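Local coordinates for salmonella plasmid virulence: SpvB (Salmonella typhimurium, PDB 6P0X), which forms the N-terminal domain of a secreted toxin whose full-length form probably transfers ADP-ribose from NAD(+) to an arginine of actin, preventing filament assembly, at residues A[51-56]-A[182-187]; A[70-73]-A[79-82]; A[100-105]-A[222-227]; A[201-206]-A[270-275]; A[311-314]-A[319-322]. All blocks are in the same frame, centred on the assembly; numbering follows the deposited sequence.

Interaction 1 of 5, residues A[51-56]-A[182-187]; sequences CATMSI and IYYSYL. With AKR (acrylic acid), chain D.
Thr53 OG1 is held between Tyr186 OH, to which it is hydrogen-bonded at 2.9 Å, and an oxygen of a bound acrylic acid. The contact spans the antiparallel beta architecture of the domain near its centre: residues 51-56 lead into strand 55-58, residues 182-187 belong to strand 181-188, and strand 165-175 lies between them, pairing with both. The backbones therefore stay apart, with 8.9 Å from Thr53 CA to Tyr184 CA, and two tyrosines of the 182-187 segment bridge the gap from the same side of the chain. Thr53 and Tyr186 come at each other from opposite directions, and OG1 meets the ring at its hydroxyl edge, near the ring plane. Tyr186 OH is also hydrogen-bonded to Val171 O, so the buried phenol is fixed by the middle strand as well as by Thr53. With OG1 lodged between the backbone N and carbonyl carbon (chi1 61°), Thr53 CG2 lies beside the backbone N, anti to the carbonyl carbon, and slides past the Tyr184 side chain, 4.1 Å from Tyr184 CD2. Cys51, Ala52 and Thr53 line the acrylic acid pocket together with Leu170, Met208 and Arg209. Thr53 OG1 also lies 3.4 Å from the ligand O, a weak hydrogen bond at most. The same ligand O accepts a hydrogen bond from Thr53 N at 3.3 Å, with an N-H...O angle of 150°.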
# COMPACT_ATOMS: atom_id res chain seq x y z
N CYS A 51 -7.84 6.76 -2.29
CA CYS A 51 -6.50 7.16 -1.84
C CYS A 51 -5.67 5.88 -1.81
O CYS A 51 -5.68 5.15 -0.81
CB CYS A 51 -6.53 7.85 -0.49
SG CYS A 51 -4.88 8.24 0.15
N ALA A 52 -4.99 5.59 -2.91
CA ALA A 52 -4.24 4.36 -3.07
C ALA A 52 -2.75 4.67 -3.19
O ALA A 52 -2.35 5.72 -3.69
CB ALA A 52 -4.71 3.57 -4.29
N THR A 53 -1.94 3.73 -2.72
CA THR A 53 -0.50 3.85 -2.85
C THR A 53 -0.05 3.27 -4.20
O THR A 53 -0.80 2.58 -4.89
CB THR A 53 0.21 3.12 -1.70
OG1 THR A 53 -0.12 1.73 -1.73
CG2 THR A 53 -0.19 3.71 -0.36
N MET A 54 1.19 3.58 -4.56
CA MET A 54 1.76 3.07 -5.80
C MET A 54 1.84 1.55 -5.76
O MET A 54 2.03 0.94 -4.71
CB MET A 54 3.15 3.67 -6.02
CG MET A 54 3.84 3.24 -7.29
SD MET A 54 5.35 4.17 -7.56
CE MET A 54 6.39 3.50 -6.27
N SER A 55 1.68 0.93 -6.93
CA SER A 55 1.70 -0.53 -7.01
C SER A 55 2.13 -0.98 -8.41
O SER A 55 2.05 -0.22 -9.38
CB SER A 55 0.34 -1.12 -6.68
OG SER A 55 -0.61 -0.82 -7.69
N ILE A 56 2.58 -2.22 -8.47
CA ILE A 56 2.70 -2.96 -9.73
C ILE A 56 1.56 -3.97 -9.75
O ILE A 56 1.22 -4.55 -8.72
CB ILE A 56 4.07 -3.65 -9.85
CG1 ILE A 56 5.22 -2.64 -9.71
CG2 ILE A 56 4.19 -4.39 -11.17
CD1 ILE A 56 5.15 -1.48 -10.69
N ILE A 182 10.65 5.87 3.73
CA ILE A 182 9.22 5.80 4.00
C ILE A 182 8.82 4.33 3.99
O ILE A 182 9.15 3.60 3.05
CB ILE A 182 8.38 6.58 2.96
CG1 ILE A 182 8.75 8.06 2.96
CG2 ILE A 182 6.90 6.43 3.26
CD1 ILE A 182 8.05 8.83 1.86
N TYR A 183 8.12 3.89 5.04
CA TYR A 183 7.73 2.50 5.21
C TYR A 183 6.22 2.40 5.30
O TYR A 183 5.60 3.06 6.15
CB TYR A 183 8.40 1.89 6.45
CG TYR A 183 7.94 0.49 6.79
CD1 TYR A 183 8.04 -0.54 5.87
CD2 TYR A 183 7.44 0.20 8.05
CE1 TYR A 183 7.63 -1.82 6.18
CE2 TYR A 183 7.02 -1.08 8.38
CZ TYR A 183 7.12 -2.09 7.44
OH TYR A 183 6.71 -3.37 7.76
N TYR A 184 5.62 1.57 4.45
CA TYR A 184 4.18 1.41 4.37
C TYR A 184 3.78 0.08 5.00
O TYR A 184 4.37 -0.96 4.69
CB TYR A 184 3.70 1.45 2.91
CG TYR A 184 4.02 2.75 2.20
CD1 TYR A 184 5.27 2.96 1.63
CD2 TYR A 184 3.07 3.76 2.09
CE1 TYR A 184 5.57 4.14 0.98
CE2 TYR A 184 3.37 4.95 1.44
CZ TYR A 184 4.62 5.13 0.89
OH TYR A 184 4.92 6.31 0.24
N SER A 185 2.78 0.12 5.88
CA SER A 185 2.23 -1.07 6.51
C SER A 185 0.79 -1.27 6.07
O SER A 185 0.02 -0.30 5.96
CB SER A 185 2.28 -0.98 8.04
OG SER A 185 3.57 -0.61 8.50
N TYR A 186 0.41 -2.52 5.82
CA TYR A 186 -0.94 -2.84 5.38
C TYR A 186 -1.54 -3.90 6.29
O TYR A 186 -0.83 -4.76 6.83
CB TYR A 186 -0.95 -3.33 3.93
CG TYR A 186 -0.34 -2.36 2.94
CD1 TYR A 186 1.02 -2.41 2.65
CD2 TYR A 186 -1.11 -1.39 2.31
CE1 TYR A 186 1.59 -1.52 1.75
CE2 TYR A 186 -0.55 -0.50 1.42
CZ TYR A 186 0.80 -0.57 1.14
OH TYR A 186 1.37 0.31 0.25
N LEU A 187 -2.86 -3.83 6.45
CA LEU A 187 -3.62 -4.78 7.25
C LEU A 187 -4.41 -5.70 6.34
O LEU A 187 -5.05 -5.24 5.38
CB LEU A 187 -4.56 -4.06 8.21
CG LEU A 187 -3.90 -3.28 9.34
CD1 LEU A 187 -4.93 -2.41 10.06
CD2 LEU A 187 -3.22 -4.23 10.31
CA AKR D . -4.12 -0.87 -0.82
CB AKR D . -4.94 -1.69 -1.44
C AKR D . -3.92 0.54 -1.37
O AKR D . -3.24 0.72 -2.42
OXT AKR D . -4.43 1.52 -0.77

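Interaction 2 of 5, residues A[70-73]-A[79-82]; sequences SDEF and EVLV
The end of Leu81 meets the root of Phe73: Leu81 CD1 rests 3.8 Å from Phe73 CB, while the phenyl ring leads away from the 79-82 segment. Phe73 CG stands beside its own backbone N, anti to the carbonyl carbon (chi1 -59°), and this turns the ring toward an aromatic cluster, where it meets Trp137 and Tyr113 edge-to-face and Tyr126 at an intermediate angle. Leu81 CB and CG instead lie against the Phe73 carbonyl, with CB 3.4 Å from Phe73 O. Phe73 O also accepts the hydrogen bond from Leu81 N at 3.0 Å. This bond closes the short loop between strand 73-74, which pairs with strand 55-58, and strand 81-83, which pairs with strand 107-115, so it ties together two parts of the antiparallel beta fold. Farther out, the extended Glu72 side chain slants across Val80, bringing Glu72 OE2 to 3.8 Å from Val80 CG1. Glu72 OE1 is in a salt bridge with Arg59. Water finishes the contact around Leu81 O: one molecule donates to that oxygen and to Glu72 OE2, the latter at 2.6 Å, and a second accepts from Phe73 N while donating weakly to Leu81 O.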
# COMPACT_ATOMS: atom_id res chain seq x y z
N SER A 70 2.64 -16.18 -19.50
CA SER A 70 1.81 -15.45 -20.45
C SER A 70 1.16 -14.20 -19.88
O SER A 70 0.45 -13.51 -20.62
CB SER A 70 0.74 -16.38 -21.02
OG SER A 70 -0.25 -16.67 -20.05
N ASP A 71 1.35 -13.88 -18.60
CA ASP A 71 0.73 -12.69 -18.04
C ASP A 71 1.48 -11.42 -18.43
O ASP A 71 2.71 -11.41 -18.60
CB ASP A 71 0.68 -12.76 -16.51
CG ASP A 71 -0.36 -13.75 -15.99
OD1 ASP A 71 -1.13 -14.32 -16.80
OD2 ASP A 71 -0.40 -13.95 -14.76
N GLU A 72 0.72 -10.34 -18.58
CA GLU A 72 1.26 -9.00 -18.71
C GLU A 72 1.13 -8.26 -17.38
O GLU A 72 0.22 -8.52 -16.59
CB GLU A 72 0.54 -8.21 -19.80
CG GLU A 72 0.63 -8.82 -21.18
CD GLU A 72 -0.06 -7.96 -22.22
OE1 GLU A 72 -1.30 -7.83 -22.16
OE2 GLU A 72 0.65 -7.39 -23.08
N PHE A 73 2.06 -7.34 -17.14
CA PHE A 73 2.06 -6.52 -15.94
C PHE A 73 1.80 -5.06 -16.29
O PHE A 73 1.97 -4.64 -17.44
CB PHE A 73 3.40 -6.64 -15.20
CG PHE A 73 3.73 -8.04 -14.78
CD1 PHE A 73 3.19 -8.58 -13.62
CD2 PHE A 73 4.58 -8.82 -15.54
CE1 PHE A 73 3.49 -9.87 -13.23
CE2 PHE A 73 4.89 -10.11 -15.16
CZ PHE A 73 4.34 -10.64 -14.00
N GLU A 79 0.58 1.67 -17.07
CA GLU A 79 1.02 1.43 -18.44
C GLU A 79 1.35 -0.04 -18.65
O GLU A 79 1.87 -0.72 -17.75
CB GLU A 79 2.25 2.29 -18.76
CG GLU A 79 3.53 1.88 -18.03
CD GLU A 79 3.66 2.47 -16.64
OE1 GLU A 79 2.63 2.62 -15.95
OE2 GLU A 79 4.80 2.79 -16.23
N VAL A 80 1.03 -0.55 -19.84
CA VAL A 80 1.32 -1.94 -20.17
C VAL A 80 2.83 -2.13 -20.26
O VAL A 80 3.53 -1.34 -20.91
CB VAL A 80 0.62 -2.35 -21.47
CG1 VAL A 80 1.01 -3.77 -21.86
CG2 VAL A 80 -0.89 -2.23 -21.31
N LEU A 81 3.33 -3.17 -19.62
CA LEU A 81 4.76 -3.45 -19.56
C LEU A 81 5.14 -4.58 -20.51
O LEU A 81 4.30 -5.36 -20.96
CB LEU A 81 5.18 -3.82 -18.14
CG LEU A 81 4.99 -2.75 -17.06
CD1 LEU A 81 5.29 -3.35 -15.69
CD2 LEU A 81 5.86 -1.54 -17.34
N VAL A 82 6.43 -4.64 -20.80
CA VAL A 82 7.01 -5.71 -21.61
C VAL A 82 8.44 -5.91 -21.13
O VAL A 82 9.10 -4.98 -20.65
CB VAL A 82 6.96 -5.37 -23.12
CG1 VAL A 82 7.81 -4.14 -23.43
CG2 VAL A 82 7.39 -6.56 -23.96
O HOH W 1 3.17 -6.83 -22.90
O HOH W 2 4.14 -7.30 -19.17

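Interaction 3 of 5, residues A[100-105]-A[222-227]; sequences GDVSFP and AADLYL
Val102 CG2 and the carboxylate of Asp224 form the closer part of this surface contact, 3.8 Å apart at Asp224 OD2. Val102 opens strand 102-104 of a small beta hairpin with strand 98-99, and Gly100 and Asp101 form its two-residue turn, whose backbone angles fit type II'. Asp224 lies in the loop between strands 215-218 and 237-244. The valine methyl and the aspartate slide past each other in opposite directions, and Val102 CG2 also lies 4.0 Å from Asp224 CG. With CG2 beside the backbone N and CG1 anti to it (chi1 -179°), the CG2 branch alone does the touching. Trp228 packs on Val102 too and meets the ring of Phe104, giving this side an apolar backing. Toward the turn the contact thins and opens to solvent: exposed Asp101 approaches only with its CB, 4.4 Å from Asp224 OD2. No hydrogen bond crosses between the segments, and the two carboxylates probably repel each other mildly, which solvent would temper. On the loop beyond Asp224, Glu173 receives the backbone N-H groups of Tyr226 and Leu227. Within the hairpin, Val102 O sits over the centre of the Phe104 ring, 4.1 Å above its plane.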
# COMPACT_ATOMS: atom_id res chain seq x y z
N GLY A 100 23.92 -3.81 -3.62
CA GLY A 100 24.84 -2.94 -2.92
C GLY A 100 25.69 -3.74 -1.95
O GLY A 100 26.39 -4.68 -2.34
N ASP A 101 25.59 -3.40 -0.67
CA ASP A 101 26.38 -4.04 0.38
C ASP A 101 25.63 -5.15 1.09
O ASP A 101 26.18 -5.75 2.02
CB ASP A 101 26.84 -2.99 1.40
CG ASP A 101 27.84 -2.01 0.81
OD1 ASP A 101 28.53 -2.38 -0.17
OD2 ASP A 101 27.94 -0.88 1.32
N VAL A 102 24.40 -5.45 0.68
CA VAL A 102 23.57 -6.46 1.33
C VAL A 102 23.60 -7.71 0.48
O VAL A 102 23.21 -7.68 -0.69
CB VAL A 102 22.13 -5.96 1.52
CG1 VAL A 102 21.29 -7.01 2.23
CG2 VAL A 102 22.12 -4.65 2.29
N SER A 103 24.07 -8.82 1.06
CA SER A 103 24.06 -10.11 0.39
C SER A 103 22.90 -10.95 0.90
O SER A 103 22.59 -10.93 2.10
CB SER A 103 25.39 -10.84 0.61
OG SER A 103 25.39 -11.50 1.86
N PHE A 104 22.27 -11.69 -0.00
CA PHE A 104 21.01 -12.34 0.33
C PHE A 104 21.22 -13.81 0.66
O PHE A 104 22.19 -14.43 0.21
CB PHE A 104 20.02 -12.22 -0.84
CG PHE A 104 19.81 -10.81 -1.32
CD1 PHE A 104 19.29 -9.85 -0.47
CD2 PHE A 104 20.05 -10.48 -2.64
CE1 PHE A 104 19.08 -8.55 -0.91
CE2 PHE A 104 19.83 -9.19 -3.10
CZ PHE A 104 19.34 -8.23 -2.23
N PRO A 105 20.32 -14.39 1.46
CA PRO A 105 20.37 -15.84 1.69
C PRO A 105 20.15 -16.65 0.43
O PRO A 105 20.64 -17.78 0.33
CB PRO A 105 19.25 -16.10 2.70
CG PRO A 105 18.67 -14.78 3.06
CD PRO A 105 19.38 -13.68 2.35
N ALA A 222 20.12 5.97 6.49
CA ALA A 222 20.57 4.64 6.09
C ALA A 222 20.43 4.52 4.58
O ALA A 222 19.35 4.77 4.03
CB ALA A 222 19.78 3.54 6.79
N ALA A 223 21.51 4.12 3.91
CA ALA A 223 21.52 4.09 2.45
C ALA A 223 20.73 2.92 1.90
O ALA A 223 20.05 3.05 0.87
CB ALA A 223 22.96 4.05 1.94
N ASP A 224 20.78 1.76 2.57
CA ASP A 224 20.14 0.55 2.07
C ASP A 224 18.69 0.48 2.52
O ASP A 224 18.35 0.90 3.63
CB ASP A 224 20.89 -0.69 2.56
CG ASP A 224 22.35 -0.70 2.15
OD1 ASP A 224 22.65 -0.36 0.99
OD2 ASP A 224 23.19 -1.07 3.00
N LEU A 225 17.84 -0.06 1.66
CA LEU A 225 16.46 -0.32 2.04
C LEU A 225 16.43 -1.32 3.19
O LEU A 225 17.08 -2.36 3.13
CB LEU A 225 15.67 -0.85 0.85
CG LEU A 225 15.37 0.11 -0.31
CD1 LEU A 225 15.15 -0.66 -1.59
CD2 LEU A 225 14.15 0.95 0.01
N TYR A 226 15.68 -0.98 4.24
CA TYR A 226 15.61 -1.87 5.40
C TYR A 226 15.08 -3.24 5.03
O TYR A 226 15.53 -4.26 5.57
CB TYR A 226 14.74 -1.25 6.49
CG TYR A 226 15.14 0.14 6.94
CD1 TYR A 226 16.41 0.39 7.45
CD2 TYR A 226 14.23 1.19 6.89
CE1 TYR A 226 16.77 1.66 7.87
CE2 TYR A 226 14.58 2.46 7.32
CZ TYR A 226 15.85 2.69 7.80
OH TYR A 226 16.20 3.95 8.22
N LEU A 227 14.13 -3.30 4.10
CA LEU A 227 13.47 -4.56 3.78
C LEU A 227 14.37 -5.52 3.01
O LEU A 227 13.97 -6.67 2.79
CB LEU A 227 12.19 -4.29 2.99
CG LEU A 227 11.10 -3.57 3.78
CD1 LEU A 227 9.89 -3.27 2.90
CD2 LEU A 227 10.69 -4.38 5.00

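Interaction 4 of 5, residues A[201-206]-A[270-275]; sequences AGRDRS and PFSLYN
A two-stranded antiparallel hairpin, strand 271-273 paired with strand 280-282, meets the loop that runs from strand 181-188 to strand 209-211, and Arg203 of that loop makes the contact. It approaches Ser272 and Tyr274, alternate residues of the 270-275 segment, most closely with NH2. Arg203 NH2 comes to 2.7 Å from Tyr274 OH, yet the N-H...O angle is only 119°, so this hydrogen bond is weak although short. Arginine and tyrosine side chains cross at about a right angle. The hydroxyl comes to the edge of the guanidinium near its plane, NH2 likewise lies near the plane of the phenol ring, and the two planes are 41° apart. A bend at chi3 (95°) turns the guanidinium out of line with the extended first part of the Arg203 chain. Its main partner is Glu279 of the hairpin loop, in a salt bridge through NE, while NH1 bonds to Asn199 O. Glu279 OE1 is shared, being hydrogen-bonded to Ser272 OG also, so one carboxylate probably positions both the serine and the arginine and offsets the charge of the latter. Between Ser272 and Tyr274, Leu273 touches an acrylic acid in a pocket completed by Gln168, Met208 and Tyr276. Ser272 OG, which is also bonded to Arg281 NH1, lies oblique to the Arg203 guanidinium, 3.4 Å from Arg203 NH2.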
# COMPACT_ATOMS: atom_id res chain seq x y z
N ALA A 201 -21.19 -16.79 4.54
CA ALA A 201 -20.67 -18.11 4.84
C ALA A 201 -19.81 -18.61 3.68
O ALA A 201 -20.14 -18.42 2.51
CB ALA A 201 -21.81 -19.09 5.11
N GLY A 202 -18.69 -19.25 4.03
CA GLY A 202 -17.84 -19.87 3.03
C GLY A 202 -17.14 -18.90 2.10
O GLY A 202 -16.69 -19.31 1.03
N ARG A 203 -17.02 -17.64 2.49
CA ARG A 203 -16.31 -16.64 1.70
C ARG A 203 -14.93 -16.47 2.31
O ARG A 203 -14.80 -16.27 3.52
CB ARG A 203 -17.08 -15.32 1.70
CG ARG A 203 -18.45 -15.38 1.04
CD ARG A 203 -19.03 -13.99 0.80
NE ARG A 203 -18.78 -13.47 -0.54
CZ ARG A 203 -19.74 -13.18 -1.41
NH1 ARG A 203 -21.02 -13.35 -1.09
NH2 ARG A 203 -19.43 -12.70 -2.61
N ASP A 204 -13.90 -16.54 1.47
CA ASP A 204 -12.53 -16.27 1.91
C ASP A 204 -12.28 -14.77 1.77
O ASP A 204 -12.24 -14.24 0.66
CB ASP A 204 -11.51 -17.07 1.11
CG ASP A 204 -10.26 -17.38 1.92
OD1 ASP A 204 -9.78 -16.48 2.65
OD2 ASP A 204 -9.77 -18.52 1.84
N ARG A 205 -12.11 -14.10 2.91
CA ARG A 205 -12.09 -12.65 2.94
C ARG A 205 -10.73 -12.08 3.33
O ARG A 205 -10.63 -10.88 3.58
CB ARG A 205 -13.17 -12.15 3.90
CG ARG A 205 -13.08 -12.79 5.28
CD ARG A 205 -14.19 -12.30 6.17
NE ARG A 205 -15.46 -12.23 5.46
CZ ARG A 205 -16.31 -13.25 5.33
NH1 ARG A 205 -16.02 -14.42 5.87
NH2 ARG A 205 -17.44 -13.09 4.65
N SER A 206 -9.68 -12.89 3.33
CA SER A 206 -8.39 -12.44 3.83
C SER A 206 -7.50 -11.82 2.76
O SER A 206 -6.37 -11.43 3.07
CB SER A 206 -7.65 -13.61 4.50
OG SER A 206 -7.22 -14.54 3.53
N PRO A 270 -20.87 -4.25 2.09
CA PRO A 270 -19.72 -5.06 1.68
C PRO A 270 -19.89 -5.57 0.26
O PRO A 270 -21.01 -5.79 -0.21
CB PRO A 270 -19.70 -6.20 2.70
CG PRO A 270 -21.13 -6.35 3.10
CD PRO A 270 -21.81 -5.02 2.92
N PHE A 271 -18.77 -5.77 -0.43
CA PHE A 271 -18.81 -6.25 -1.80
C PHE A 271 -17.54 -7.02 -2.10
O PHE A 271 -16.54 -6.93 -1.38
CB PHE A 271 -18.98 -5.09 -2.80
CG PHE A 271 -17.83 -4.13 -2.82
CD1 PHE A 271 -17.77 -3.08 -1.91
CD2 PHE A 271 -16.82 -4.26 -3.75
CE1 PHE A 271 -16.71 -2.19 -1.93
CE2 PHE A 271 -15.76 -3.37 -3.78
CZ PHE A 271 -15.71 -2.33 -2.86
N SER A 272 -17.58 -7.78 -3.20
CA SER A 272 -16.46 -8.61 -3.60
C SER A 272 -16.06 -8.31 -5.04
O SER A 272 -16.91 -7.99 -5.88
CB SER A 272 -16.81 -10.10 -3.46
OG SER A 272 -16.90 -10.46 -2.09
N LEU A 273 -14.77 -8.44 -5.31
CA LEU A 273 -14.16 -8.24 -6.62
C LEU A 273 -13.54 -9.55 -7.08
O LEU A 273 -12.98 -10.30 -6.28
CB LEU A 273 -13.10 -7.14 -6.57
CG LEU A 273 -13.56 -5.80 -6.01
CD1 LEU A 273 -12.36 -4.92 -5.67
CD2 LEU A 273 -14.48 -5.10 -7.00
N TYR A 274 -13.64 -9.81 -8.39
CA TYR A 274 -13.24 -11.11 -8.93
C TYR A 274 -12.41 -11.06 -10.21
O TYR A 274 -12.12 -12.14 -10.75
CB TYR A 274 -14.49 -11.96 -9.22
CG TYR A 274 -15.36 -12.26 -8.02
CD1 TYR A 274 -15.06 -13.32 -7.17
CD2 TYR A 274 -16.49 -11.51 -7.76
CE1 TYR A 274 -15.86 -13.61 -6.09
CE2 TYR A 274 -17.30 -11.78 -6.68
CZ TYR A 274 -16.98 -12.84 -5.84
OH TYR A 274 -17.79 -13.12 -4.76
N ASN A 275 -12.01 -9.89 -10.71
CA ASN A 275 -11.34 -9.91 -12.02
C ASN A 275 -9.91 -10.43 -11.95
O ASN A 275 -9.27 -10.56 -13.00
CB ASN A 275 -11.38 -8.53 -12.68
CG ASN A 275 -10.59 -7.48 -11.94
OD1 ASN A 275 -10.13 -7.70 -10.82
ND2 ASN A 275 -10.49 -6.30 -12.54

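Interaction 5 of 5, residues A[311-314]-A[319-322]; sequences LEYD and LTQL. With AKR (acrylic acid), chain E.
Asp314 and Gln321 are joined by two backbone hydrogen bonds, Asp314 N to Gln321 O at 2.6 Å and Gln321 N to Asp314 O at 3.0 Å. They form a hydrogen-bonded antiparallel pair near the loop end of the hairpin made by strands 304-314 and 321-328. Tyr313 and Leu322, the adjacent non-hydrogen-bonded pair, bring their CA atoms to 4.2 Å. Both oxygens of the first pair also take CA-H...O contacts, Gln321 O from Tyr313 CA and Asp314 O from Thr320 CA. On the face that carries Tyr313 and Leu322, the two side chains cross at a slant and Leu322 CD1 sits over the ring face, a CH-pi contact 4.1 Å from the Tyr313 centroid and 17° off the ring normal. Leu322 CG is anti to its backbone N (chi1 176°), which helps Leu322 CD1 reach over the phenol while touching Leu311 CB at 3.7 Å. Thr320 CG2 comes to the ring obliquely, 3.5 Å from Tyr313 CD1, while Tyr313 OH is hydrogen-bonded to Cys286 O, fixing the far end of the phenol. Glu312 extends away from the partner strand, and Glu312 OE2 lies 3.0 Å from O of an acrylic acid. Backbone bonds thus set the register and the Tyr313-Leu322 face supplies the apolar packing, while the short carboxyl-carboxyl approach suggests that at least one of the two acids is protonated.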
# COMPACT_ATOMS: atom_id res chain seq x y z
N LEU A 311 -13.70 11.73 8.85
CA LEU A 311 -14.55 11.55 7.69
C LEU A 311 -15.93 11.10 8.15
O LEU A 311 -16.05 10.21 8.99
CB LEU A 311 -13.96 10.51 6.74
CG LEU A 311 -12.48 10.69 6.36
CD1 LEU A 311 -11.96 9.48 5.60
CD2 LEU A 311 -12.27 11.97 5.56
N GLU A 312 -16.97 11.74 7.61
CA GLU A 312 -18.35 11.38 7.87
C GLU A 312 -18.95 10.83 6.59
O GLU A 312 -18.82 11.45 5.52
CB GLU A 312 -19.16 12.59 8.36
CG GLU A 312 -18.57 13.27 9.58
CD GLU A 312 -19.41 14.45 10.04
OE1 GLU A 312 -20.65 14.30 10.13
OE2 GLU A 312 -18.84 15.53 10.31
N TYR A 313 -19.64 9.69 6.71
CA TYR A 313 -20.20 8.96 5.58
C TYR A 313 -21.71 8.86 5.70
O TYR A 313 -22.27 8.84 6.80
CB TYR A 313 -19.65 7.53 5.52
CG TYR A 313 -18.20 7.40 5.14
CD1 TYR A 313 -17.81 7.35 3.80
CD2 TYR A 313 -17.22 7.29 6.11
CE1 TYR A 313 -16.49 7.22 3.45
CE2 TYR A 313 -15.89 7.16 5.77
CZ TYR A 313 -15.53 7.12 4.43
OH TYR A 313 -14.21 6.99 4.08
N ASP A 314 -22.36 8.79 4.54
CA ASP A 314 -23.75 8.33 4.47
C ASP A 314 -23.68 6.83 4.27
O ASP A 314 -23.38 6.35 3.18
CB ASP A 314 -24.49 9.01 3.32
CG ASP A 314 -24.79 10.47 3.59
OD1 ASP A 314 -25.06 10.82 4.76
OD2 ASP A 314 -24.75 11.27 2.63
N LEU A 319 -25.08 1.72 -0.88
CA LEU A 319 -23.82 2.39 -1.16
C LEU A 319 -23.45 3.26 0.04
O LEU A 319 -24.32 3.78 0.73
CB LEU A 319 -23.88 3.26 -2.42
CG LEU A 319 -24.11 4.76 -2.14
CD1 LEU A 319 -23.06 5.62 -2.82
CD2 LEU A 319 -25.50 5.22 -2.53
N THR A 320 -22.16 3.37 0.28
CA THR A 320 -21.63 4.32 1.25
C THR A 320 -21.01 5.49 0.50
O THR A 320 -20.19 5.29 -0.40
CB THR A 320 -20.61 3.66 2.17
OG1 THR A 320 -21.26 2.68 2.98
CG2 THR A 320 -19.97 4.70 3.06
N GLN A 321 -21.41 6.71 0.88
CA GLN A 321 -20.92 7.92 0.23
C GLN A 321 -20.35 8.86 1.28
O GLN A 321 -21.01 9.12 2.29
CB GLN A 321 -22.04 8.61 -0.55
CG GLN A 321 -21.57 9.80 -1.38
CD GLN A 321 -20.77 9.38 -2.59
OE1 GLN A 321 -21.14 8.43 -3.29
NE2 GLN A 321 -19.67 10.07 -2.85
N LEU A 322 -19.15 9.37 1.03
CA LEU A 322 -18.57 10.36 1.93
C LEU A 322 -19.37 11.65 1.86
O LEU A 322 -19.65 12.16 0.77
CB LEU A 322 -17.11 10.63 1.56
CG LEU A 322 -16.45 11.73 2.40
CD1 LEU A 322 -15.92 11.14 3.70
CD2 LEU A 322 -15.34 12.43 1.62
CA AKR E . -22.32 18.19 9.17
CB AKR E . -23.16 19.18 8.92
C AKR E . -21.28 18.32 10.28
O AKR E . -20.05 18.27 10.01
OXT AKR E . -21.65 18.49 11.47

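The centre of interaction 1 lies about 2 Å from the centre of the chain; this contact is buried, its hydroxyl-to-hydroxyl bond and acrylic acid set in the middle of the beta architecture. Interaction 2, also buried but peripheral, relies on backbone, water and aromatic surroundings; along the chain it nests inside the loop closed by interaction 1. Interactions 3 and 4 are surface contacts on opposite sides of the centre, each pairing a loop with a small two-stranded hairpin: one is a bare methyl-to-carboxylate touch, the other a charged network. Only interaction 5 has a beta bridge between its own two segments. Tyr183 and Leu227 pack together, directly joining interactions 1 and 3, whereas interaction 4 keeps about 7 Å between nearest atoms from both 1 and 5.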